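Local coordinates for protein endo-1,4-b-d-mannanase (Trichoderma reesei, PDB 1QNR) that catalyses the endo-hydrolysis of beta-1,4-mannosidic bonds in mannans, as a fungal glycoside hydrolase of family 5, at residues Q73-T78 with Q141-K146; A150-Y155 with K192-N197; D303-W308 with C334-H339. One frame throughout, in Å; residues are numbered along the deposited sequence. Where two conformers were deposited one is given.

Interaction 1. Residues Q73-T78 with Q141-K146; sequences QKLSAT and QTQYRK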
loop_
_atom_site.group_PDB
_atom_site.type_symbol
_atom_site.label_atom_id
_atom_site.label_comp_id
_atom_site.label_asym_id
_atom_site.label_seq_id
_atom_site.Cartn_x
_atom_site.Cartn_y
_atom_site.Cartn_z
ATOM N N GLN A 73 16.570 -6.871 -4.214
ATOM C CA GLN A 73 17.557 -7.052 -3.121
ATOM C C GLN A 73 17.779 -8.551 -2.879
ATOM O O GLN A 73 16.777 -9.313 -2.830
ATOM C CB GLN A 73 16.968 -6.348 -1.855
ATOM C CG GLN A 73 17.905 -6.495 -0.626
ATOM C CD GLN A 73 17.443 -5.721 0.570
ATOM O OE1 GLN A 73 18.190 -5.009 1.281
ATOM N NE2 GLN A 73 16.135 -5.822 0.983
ATOM N N LYS A 74 19.077 -8.925 -2.679
ATOM C CA LYS A 74 19.427 -10.315 -2.310
ATOM C C LYS A 74 19.896 -10.263 -0.856
ATOM O O LYS A 74 20.809 -9.489 -0.510
ATOM C CB LYS A 74 20.554 -10.807 -3.237
ATOM C CG LYS A 74 21.051 -12.186 -2.701
ATOM C CD LYS A 74 22.165 -12.787 -3.572
ATOM C CE LYS A 74 22.785 -13.967 -2.804
ATOM N NZ LYS A 74 24.054 -14.464 -3.453
ATOM N N LEU A 75 19.243 -11.041 -0.005
ATOM C CA LEU A 75 19.490 -11.085 1.434
ATOM C C LEU A 75 20.345 -12.298 1.775
ATOM O O LEU A 75 19.915 -13.401 1.498
ATOM C CB LEU A 75 18.149 -11.094 2.206
ATOM C CG LEU A 75 17.365 -9.762 1.966
ATOM C CD1 LEU A 75 15.947 -9.904 2.442
ATOM C CD2 LEU A 75 18.099 -8.591 2.634
ATOM N N SER A 76 21.516 -12.053 2.366
ATOM C CA SER A 76 22.437 -13.174 2.699
ATOM C C SER A 76 23.151 -12.814 4.015
ATOM O O SER A 76 23.638 -11.685 4.226
ATOM C CB SER A 76 23.475 -13.165 1.527
ATOM O OG SER A 76 24.602 -13.907 1.861
ATOM N N ALA A 77 23.478 -13.915 4.745
ATOM C CA ALA A 77 24.256 -13.784 5.985
ATOM C C ALA A 77 25.676 -13.282 5.728
ATOM O O ALA A 77 26.275 -12.772 6.695
ATOM C CB ALA A 77 24.448 -15.225 6.524
ATOM N N THR A 78 26.211 -13.441 4.530
ATOM C CA THR A 78 27.590 -12.999 4.281
ATOM C C THR A 78 27.730 -11.781 3.419
ATOM O O THR A 78 28.797 -11.501 2.887
ATOM C CB THR A 78 28.417 -14.168 3.714
ATOM O OG1 THR A 78 27.895 -14.589 2.446
ATOM C CG2 THR A 78 28.417 -15.313 4.727
ATOM N N GLN A 141 17.202 -5.517 10.738
ATOM C CA GLN A 141 16.763 -4.100 10.675
ATOM C C GLN A 141 17.841 -3.216 10.044
ATOM O O GLN A 141 17.480 -2.253 9.363
ATOM C CB GLN A 141 16.409 -3.616 12.108
ATOM C CG GLN A 141 15.109 -4.242 12.648
ATOM C CD GLN A 141 13.906 -3.991 11.720
ATOM O OE1 GLN A 141 13.632 -2.842 11.336
ATOM N NE2 GLN A 141 13.216 -5.093 11.372
ATOM N N THR A 142 19.157 -3.548 10.254
ATOM C CA THR A 142 20.206 -2.773 9.613
ATOM C C THR A 142 20.134 -2.874 8.097
ATOM O O THR A 142 20.200 -1.864 7.351
ATOM C CB THR A 142 21.596 -3.257 10.105
ATOM O OG1 THR A 142 21.632 -2.898 11.511
ATOM C CG2 THR A 142 22.736 -2.506 9.412
ATOM N N GLN A 143 19.891 -4.072 7.538
ATOM C CA GLN A 143 19.707 -4.220 6.090
ATOM C C GLN A 143 18.394 -3.630 5.600
ATOM O O GLN A 143 18.425 -2.935 4.537
ATOM C CB GLN A 143 19.872 -5.704 5.655
ATOM C CG GLN A 143 19.912 -5.864 4.145
ATOM C CD GLN A 143 21.066 -5.178 3.449
ATOM O OE1 GLN A 143 22.183 -5.087 4.007
ATOM N NE2 GLN A 143 20.903 -4.670 2.215
ATOM N N TYR A 144 17.283 -3.795 6.301
ATOM C CA TYR A 144 15.996 -3.151 5.925
ATOM C C TYR A 144 16.198 -1.640 5.817
ATOM O O TYR A 144 15.691 -1.005 4.840
ATOM C CB TYR A 144 14.902 -3.517 6.933
ATOM C CG TYR A 144 13.609 -2.724 6.838
ATOM C CD1 TYR A 144 12.656 -2.958 5.817
ATOM C CD2 TYR A 144 13.294 -1.780 7.827
ATOM C CE1 TYR A 144 11.482 -2.197 5.754
ATOM C CE2 TYR A 144 12.093 -1.048 7.791
ATOM C CZ TYR A 144 11.212 -1.247 6.721
ATOM O OH TYR A 144 10.041 -0.473 6.751
ATOM N N ARG A 145 16.873 -1.021 6.811
ATOM C CA ARG A 145 17.055 0.445 6.712
ATOM C C ARG A 145 18.012 0.834 5.571
ATOM O O ARG A 145 17.814 1.909 4.940
ATOM C CB ARG A 145 17.570 1.060 8.055
ATOM C CG ARG A 145 16.557 0.812 9.193
ATOM C CD ARG A 145 17.145 1.478 10.472
ATOM N NE ARG A 145 16.062 1.696 11.392
ATOM C CZ ARG A 145 15.798 2.681 12.213
ATOM N NH1 ARG A 145 14.686 2.452 12.931
ATOM N NH2 ARG A 145 16.574 3.808 12.319
ATOM N N LYS A 146 18.992 -0.010 5.238
ATOM C CA LYS A 146 19.847 0.291 4.069
ATOM C C LYS A 146 18.990 0.228 2.801
ATOM O O LYS A 146 19.163 1.073 1.890
ATOM C CB LYS A 146 20.997 -0.732 3.951
ATOM C CG LYS A 146 22.156 -0.553 4.908
ATOM C CD LYS A 146 23.287 -1.558 4.565
ATOM C CE LYS A 146 23.963 -1.226 3.270
ATOM N NZ LYS A 146 25.363 -1.764 3.167
#
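The amide groups of Gln73 and Gln143 approach from opposite directions, with their planes turned 59° apart. Gln143 NE2 gives a hydrogen to Gln73 OE1 over 2.9 Å. The N-H...O angle is 167°, and the acceptor lies almost exactly in the amide plane of Gln143. Seen from the other partner, the donor stands a little tilted from the plane of the Gln73 carbonyl. The aliphatic stem of Gln143 takes part as well: its CG comes to 3.4 Å from Gln73 OE1 and to 3.6 Å from Leu75 CD2, so the methyl covers the non-polar portion of a polar side chain.

Glutamine suits both places because its length lets the amide reach the partner and the amide can both give and accept hydrogens. Gln73 does this with a chain extended from CB to the amide, whereas Gln143 bends at chi2 (62°), which brings its amide round to the Gln73 oxygen while CG stays beside Leu75. The fold is the (beta/alpha)8 barrel of family 5. Here the earlier part of helix 138-155, one of its outer helices, is met by side chains from a small three-stranded sheet formed by 60-61, 73-74 and 81-82, lying apart from the barrel strands, and from the loop after strand 73-74. The other end of the Gln73 amide is also used, since NE2 donates to Asp60 and hydrogen-bonds with the hydroxyl of Tyr123.

Leu75, branched and apolar, reaches across to helix 119-127 too, where it touches Ala122, Tyr123 and Ala126. Beyond it, in the same loop, Ser76 forms an ST turn: its OG accepts from Thr78 N at 3.2 Å, the short hydroxyl side chain of serine meeting a backbone N-H just two residues on.

Interaction 2. Residues A150-Y155 with K192-N197; sequences AVVSRY and KSLDSN. With NAG (2-acetamido-2-deoxy-beta-D-glucopyranose), chain G.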
loop_
_atom_site.group_PDB
_atom_site.type_symbol
_atom_site.label_atom_id
_atom_site.label_comp_id
_atom_site.label_asym_id
_atom_site.label_seq_id
_atom_site.Cartn_x
_atom_site.Cartn_y
_atom_site.Cartn_z
ATOM N N ALA A 150 18.054 3.234 0.076
ATOM C CA ALA A 150 18.290 3.105 -1.395
ATOM C C ALA A 150 17.045 3.444 -2.192
ATOM O O ALA A 150 17.196 3.997 -3.303
ATOM C CB ALA A 150 18.741 1.672 -1.687
ATOM N N VAL A 151 15.825 3.150 -1.668
ATOM C CA VAL A 151 14.632 3.506 -2.450
ATOM C C VAL A 151 14.255 4.955 -2.271
ATOM O O VAL A 151 14.101 5.728 -3.265
ATOM C CB VAL A 151 13.439 2.605 -2.008
ATOM C CG1 VAL A 151 12.104 3.048 -2.693
ATOM C CG2 VAL A 151 13.731 1.117 -2.376
ATOM N N VAL A 152 14.220 5.453 -1.019
ATOM C CA VAL A 152 13.817 6.834 -0.734
ATOM C C VAL A 152 14.748 7.826 -1.432
ATOM O O VAL A 152 14.256 8.834 -2.013
ATOM C CB VAL A 152 13.722 7.160 0.760
ATOM C CG1 VAL A 152 13.503 8.647 0.996
ATOM C CG2 VAL A 152 12.594 6.357 1.428
ATOM N N SER A 153 16.092 7.563 -1.397
ATOM C CA SER A 153 16.988 8.568 -2.001
ATOM C C SER A 153 16.799 8.661 -3.493
ATOM O O SER A 153 17.183 9.771 -4.039
ATOM C CB SER A 153 18.432 8.245 -1.630
ATOM O OG SER A 153 18.819 7.009 -2.177
ATOM N N ARG A 154 16.237 7.677 -4.192
ATOM C CA ARG A 154 16.027 7.831 -5.628
ATOM C C ARG A 154 14.952 8.824 -5.973
ATOM O O ARG A 154 14.982 9.461 -7.083
ATOM C CB ARG A 154 15.620 6.462 -6.316
ATOM C CG ARG A 154 16.779 5.493 -6.245
ATOM C CD ARG A 154 16.429 4.107 -6.831
ATOM N NE ARG A 154 16.765 3.975 -8.278
ATOM C CZ ARG A 154 17.993 3.732 -8.718
ATOM N NH1 ARG A 154 19.021 3.551 -7.854
ATOM N NH2 ARG A 154 18.258 3.657 -10.027
ATOM N N TYR A 155 13.867 8.902 -5.144
ATOM C CA TYR A 155 12.657 9.633 -5.555
ATOM C C TYR A 155 12.296 10.715 -4.542
ATOM O O TYR A 155 11.188 11.277 -4.592
ATOM C CB TYR A 155 11.454 8.675 -5.723
ATOM C CG TYR A 155 11.822 7.373 -6.444
ATOM C CD1 TYR A 155 12.313 7.405 -7.742
ATOM C CD2 TYR A 155 11.616 6.133 -5.841
ATOM C CE1 TYR A 155 12.717 6.236 -8.414
ATOM C CE2 TYR A 155 11.998 4.973 -6.524
ATOM C CZ TYR A 155 12.499 5.014 -7.792
ATOM O OH TYR A 155 12.827 3.813 -8.415
ATOM N N LYS A 192 11.541 10.171 7.665
ATOM C CA LYS A 192 11.448 11.650 7.683
ATOM C C LYS A 192 12.829 12.306 7.681
ATOM O O LYS A 192 13.002 13.448 7.150
ATOM C CB LYS A 192 10.598 12.152 8.862
ATOM C CG LYS A 192 9.111 11.734 8.745
ATOM C CD LYS A 192 8.377 12.516 7.660
ATOM C CE LYS A 192 6.851 12.433 7.894
ATOM N NZ LYS A 192 6.041 13.109 6.832
ATOM N N SER A 193 13.855 11.626 8.227
ATOM C CA SER A 193 15.237 12.182 8.226
ATOM C C SER A 193 15.885 12.114 6.857
ATOM O O SER A 193 16.896 12.814 6.600
ATOM C CB SER A 193 16.134 11.403 9.238
ATOM O OG SER A 193 16.668 10.148 8.766
ATOM N N LEU A 194 15.338 11.237 5.954
ATOM C CA LEU A 194 15.846 11.122 4.605
ATOM C C LEU A 194 15.071 11.981 3.602
ATOM O O LEU A 194 15.582 12.211 2.465
ATOM C CB LEU A 194 15.659 9.656 4.077
ATOM C CG LEU A 194 16.419 8.605 4.911
ATOM C CD1 LEU A 194 16.101 7.206 4.352
ATOM C CD2 LEU A 194 17.949 8.832 4.759
ATOM N N ASP A 195 13.857 12.417 3.932
ATOM C CA ASP A 195 12.949 13.071 2.977
ATOM C C ASP A 195 11.892 13.895 3.753
ATOM O O ASP A 195 11.047 13.300 4.477
ATOM C CB ASP A 195 12.274 12.005 2.090
ATOM C CG ASP A 195 11.171 12.480 1.157
ATOM O OD1 ASP A 195 10.710 13.635 1.191
ATOM O OD2 ASP A 195 10.810 11.639 0.240
ATOM N N SER A 196 12.010 15.238 3.735
ATOM C CA SER A 196 10.995 16.063 4.422
ATOM C C SER A 196 9.847 16.544 3.529
ATOM O O SER A 196 8.949 17.332 3.902
ATOM C CB SER A 196 11.651 17.313 5.038
ATOM O OG SER A 196 12.277 18.140 4.040
ATOM N N ASN A 197 9.817 16.081 2.240
ATOM C CA ASN A 197 8.820 16.488 1.314
ATOM C C ASN A 197 7.552 15.631 1.342
ATOM O O ASN A 197 6.492 16.119 0.976
ATOM C CB ASN A 197 9.363 16.420 -0.145
ATOM C CG ASN A 197 10.584 17.294 -0.357
ATOM O OD1 ASN A 197 10.609 18.441 0.088
ATOM N ND2 ASN A 197 11.629 16.679 -0.990
HETATM C C1 NAG G . 15.367 17.832 -2.071
HETATM C C2 NAG G . 15.885 19.250 -2.267
HETATM C C3 NAG G . 16.601 19.566 -0.953
HETATM C C4 NAG G . 15.655 19.390 0.257
HETATM C C5 NAG G . 15.093 17.940 0.299
HETATM C C6 NAG G . 14.068 17.741 1.411
HETATM C C7 NAG G . 16.818 20.147 -4.360
HETATM C C8 NAG G . 17.960 20.073 -5.320
HETATM N N2 NAG G . 16.853 19.170 -3.401
HETATM O O3 NAG G . 17.024 20.945 -1.027
HETATM O O4 NAG G . 16.434 19.590 1.491
HETATM O O5 NAG G . 14.430 17.731 -0.962
HETATM O O6 NAG G . 13.782 16.294 1.523
HETATM O O7 NAG G . 15.985 21.001 -4.334
#
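Two neighbouring outer helices of the (beta/alpha)8 barrel meet here near their C-terminal ends, where Val152 of helix 138-155 packs on Leu194 and Asp195 at the close of helix 178-194. One methyl does the touching: Val152 CG1 lies 3.7 Å from Asp195 CB and 3.9 Å from Leu194 CB. It stands anti to the backbone N (chi1 172°), and its side chain runs at a slant to both partners. A compact beta-branched residue fits well, because the backbones come close, 7.1 Å between Val152 CA and Leu194 CA.

Asp195 offers its CB to the valine and keeps its carboxylate for polar work. OD1 accepts from Asn197 N at 2.8 Å, which makes an Asx turn and bends the chain beyond the helix, while OD2 bonds to His198 ND1 and Trp164 NE1. The buried carboxylate is thus satisfied at both oxygens, a setting that would probably favour its charged form.

The same turn holds a glycan sugar, probably linked to nearby Asn157, which begins an Asn-Ser-Thr sequon. Ser196 N donates to NAG O6 and Asn197 ND2 to NAG O5, each at 3.0 Å. Asn197 ND2 also reaches Ala156 O, tying the turn to the chain that follows helix 138-155.

Beneath the two helices lies barrel strand 161-165, whose Trp164 touches Val152, while Phe110, just after strand 105-109, meets the same valine.

Interaction 3. Residues D303-W308 with C334-H339; sequences DMFWQW and CLVKNH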
loop_
_atom_site.group_PDB
_atom_site.type_symbol
_atom_site.label_atom_id
_atom_site.label_comp_id
_atom_site.label_asym_id
_atom_site.label_seq_id
_atom_site.Cartn_x
_atom_site.Cartn_y
_atom_site.Cartn_z
ATOM N N ASP A 303 -10.167 6.073 -1.214
ATOM C CA ASP A 303 -10.241 4.593 -1.208
ATOM C C ASP A 303 -9.605 3.993 -2.468
ATOM O O ASP A 303 -9.502 4.673 -3.505
ATOM C CB ASP A 303 -11.700 4.061 -1.097
ATOM C CG ASP A 303 -12.478 4.300 -2.417
ATOM O OD1 ASP A 303 -12.425 3.450 -3.330
ATOM O OD2 ASP A 303 -13.181 5.337 -2.484
ATOM N N MET A 304 -9.048 2.758 -2.306
ATOM C CA MET A 304 -8.303 2.073 -3.409
ATOM C C MET A 304 -8.694 0.623 -3.412
ATOM O O MET A 304 -8.317 -0.182 -2.520
ATOM C CB MET A 304 -6.766 2.200 -3.154
ATOM C CG MET A 304 -6.389 3.687 -2.957
ATOM S SD MET A 304 -4.691 4.040 -2.443
ATOM C CE MET A 304 -3.871 3.587 -3.933
ATOM N N PHE A 305 -9.433 0.170 -4.439
ATOM C CA PHE A 305 -9.817 -1.239 -4.516
ATOM C C PHE A 305 -8.612 -2.137 -4.814
ATOM O O PHE A 305 -7.621 -1.715 -5.455
ATOM C CB PHE A 305 -10.938 -1.474 -5.557
ATOM C CG PHE A 305 -10.593 -1.141 -7.010
ATOM C CD1 PHE A 305 -10.676 0.150 -7.502
ATOM C CD2 PHE A 305 -10.086 -2.143 -7.845
ATOM C CE1 PHE A 305 -10.426 0.412 -8.853
ATOM C CE2 PHE A 305 -9.798 -1.843 -9.210
ATOM C CZ PHE A 305 -9.923 -0.563 -9.687
ATOM N N TRP A 306 -8.708 -3.410 -4.341
ATOM C CA TRP A 306 -7.765 -4.460 -4.754
ATOM C C TRP A 306 -8.463 -5.322 -5.786
ATOM O O TRP A 306 -9.505 -5.978 -5.412
ATOM C CB TRP A 306 -7.313 -5.310 -3.511
ATOM C CG TRP A 306 -6.311 -6.366 -3.945
ATOM C CD1 TRP A 306 -6.582 -7.600 -4.485
ATOM C CD2 TRP A 306 -4.870 -6.287 -3.859
ATOM N NE1 TRP A 306 -5.409 -8.269 -4.768
ATOM C CE2 TRP A 306 -4.320 -7.486 -4.372
ATOM C CE3 TRP A 306 -3.992 -5.297 -3.367
ATOM C CZ2 TRP A 306 -2.968 -7.729 -4.467
ATOM C CZ3 TRP A 306 -2.602 -5.570 -3.386
ATOM C CH2 TRP A 306 -2.079 -6.761 -3.943
ATOM N N GLN A 307 -8.130 -5.341 -7.099
ATOM C CA GLN A 307 -6.945 -4.677 -7.654
ATOM C C GLN A 307 -7.177 -4.459 -9.160
ATOM O O GLN A 307 -8.085 -5.058 -9.778
ATOM C CB GLN A 307 -5.689 -5.564 -7.510
ATOM C CG GLN A 307 -5.770 -6.945 -8.254
ATOM C CD GLN A 307 -4.421 -7.682 -8.288
ATOM O OE1 GLN A 307 -3.325 -7.143 -8.343
ATOM N NE2 GLN A 307 -4.492 -9.056 -8.304
ATOM N N TRP A 308 -6.339 -3.574 -9.772
ATOM C CA TRP A 308 -6.401 -3.385 -11.224
ATOM C C TRP A 308 -5.964 -4.611 -12.016
ATOM O O TRP A 308 -4.970 -5.250 -11.637
ATOM C CB TRP A 308 -5.411 -2.200 -11.563
ATOM C CG TRP A 308 -5.578 -1.600 -12.955
ATOM C CD1 TRP A 308 -4.891 -1.901 -14.077
ATOM C CD2 TRP A 308 -6.628 -0.676 -13.308
ATOM N NE1 TRP A 308 -5.387 -1.122 -15.149
ATOM C CE2 TRP A 308 -6.504 -0.402 -14.691
ATOM C CE3 TRP A 308 -7.631 -0.014 -12.547
ATOM C CZ2 TRP A 308 -7.340 0.508 -15.385
ATOM C CZ3 TRP A 308 -8.468 0.889 -13.242
ATOM C CH2 TRP A 308 -8.316 1.123 -14.659
ATOM N N CYS A 334 -19.080 -0.558 -13.080
ATOM C CA CYS A 334 -19.744 -0.501 -11.772
ATOM C C CYS A 334 -18.910 0.096 -10.601
ATOM O O CYS A 334 -19.412 0.916 -9.825
ATOM C CB CYS A 334 -20.177 -1.891 -11.346
ATOM S SG CYS A 334 -20.978 -2.022 -9.735
ATOM N N LEU A 335 -17.636 -0.324 -10.555
ATOM C CA LEU A 335 -16.783 0.011 -9.395
ATOM C C LEU A 335 -15.735 1.058 -9.629
ATOM O O LEU A 335 -15.025 1.492 -8.695
ATOM C CB LEU A 335 -16.075 -1.333 -8.951
ATOM C CG LEU A 335 -17.063 -2.369 -8.394
ATOM C CD1 LEU A 335 -16.339 -3.696 -8.089
ATOM C CD2 LEU A 335 -17.828 -1.859 -7.163
ATOM N N VAL A 336 -15.515 1.475 -10.900
ATOM C CA VAL A 336 -14.570 2.506 -11.276
ATOM C C VAL A 336 -15.291 3.705 -11.917
ATOM O O VAL A 336 -15.363 4.751 -11.254
ATOM C CB VAL A 336 -13.416 1.962 -12.187
ATOM C CG1 VAL A 336 -12.369 3.055 -12.362
ATOM C CG2 VAL A 336 -12.807 0.716 -11.546
ATOM N N LYS A 337 -15.790 3.574 -13.152
ATOM C CA LYS A 337 -16.423 4.778 -13.781
ATOM C C LYS A 337 -17.611 5.230 -12.933
ATOM O O LYS A 337 -17.594 6.500 -12.749
ATOM C CB LYS A 337 -16.849 4.374 -15.208
ATOM C CG LYS A 337 -17.450 5.583 -15.930
ATOM C CD LYS A 337 -17.735 5.438 -17.404
ATOM C CE LYS A 337 -19.042 6.193 -17.746
ATOM N NZ LYS A 337 -18.891 7.663 -17.557
ATOM N N ASN A 338 -18.527 4.451 -12.423
ATOM C CA ASN A 338 -19.690 5.004 -11.671
ATOM C C ASN A 338 -19.210 5.619 -10.380
ATOM O O ASN A 338 -19.797 6.629 -9.902
ATOM C CB ASN A 338 -20.784 3.976 -11.369
ATOM C CG ASN A 338 -21.568 3.447 -12.595
ATOM O OD1 ASN A 338 -22.291 2.397 -12.469
ATOM N ND2 ASN A 338 -21.304 4.038 -13.723
ATOM N N HIS A 339 -18.153 5.083 -9.721
ATOM C CA HIS A 339 -17.678 5.660 -8.457
ATOM C C HIS A 339 -16.946 6.948 -8.670
ATOM O O HIS A 339 -17.260 7.975 -7.976
ATOM C CB HIS A 339 -16.722 4.616 -7.808
ATOM C CG HIS A 339 -16.239 5.040 -6.453
ATOM N ND1 HIS A 339 -17.065 5.604 -5.457
ATOM C CD2 HIS A 339 -15.001 4.937 -5.882
ATOM C CE1 HIS A 339 -16.339 5.814 -4.368
ATOM N NE2 HIS A 339 -15.064 5.403 -4.566
#
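Asp303 and His339 point at each other from opposite directions, the carboxylate and imidazole planes turned 41° apart. His339 NE2 donates to Asp303 OD2 at 2.8 Å with an N-H...O angle of 169°. The oxygen lies at the edge of the imidazole, close to its plane, and accepts the hydrogen bond on its syn lone pair, the side of OD1. That leaves OD1 3.5 Å from NE2, and the bond belongs to OD2. His339 CG stands anti to the backbone N (chi1 -176°), which carries the ring out from the helix toward the strand. Histidine suits the place by presenting an N-H at the edge of a compact ring.

Phe305 and Val336 are set differently, their side chains crossing at about a right angle. The methyl CG2 of Val336 approaches the far end of the phenyl ring obliquely, 3.6 Å from Phe305 CE1 and 3.7 Å from Phe305 CZ. Phenylalanine carries its ring well out from the strand, and the short, branched valine needs only a methyl to meet it.

Both pairs join strand 300-309 to helix 330-343, the closing beta/alpha unit of the (beta/alpha)8 barrel. Asp303 and Phe305, two residues apart on the strand, both face the helix, whereas Met304 between them touches Val273 and Asn25 of the flanking strands 272-277 and 21-25.

The short acid is buried, yet its two oxygens serve several partners: Tyr20 OH also bonds to OD2 and Tyr277 OH to OD1. Three bonds fix the rotation of the carboxylate and would probably stabilise its negative charge, which in turn could raise the proton affinity of the imidazole. A wider pi-type turn at 334-337 interrupts the regular helix just where Val336 meets the phenyl ring, and Cys334 at its start is joined by a disulfide to Cys284 of helix 283-295.

Overall arrangement
The three contacts follow one another along the chain, each closing before the next opens. Interactions 1 and 2 share helix 138-155: its earlier part meets strand 73-74 of the small sheet and the loop after it, and its later part meets helix 178-194, with centres about 18 Å apart. Interaction 3 lies on the opposite side of the chain's centre, about 36 Å from interaction 1 and about 30 Å from interaction 2 between centres, and touches neither. Together they illustrate three kinds of packing in a (beta/alpha)8 barrel: an added sheet and its following loop against an outer helix, helix against helix, and barrel strand against its covering helix in the last unit, where strand 300-309 pairs with 21-25 and so helps close the barrel.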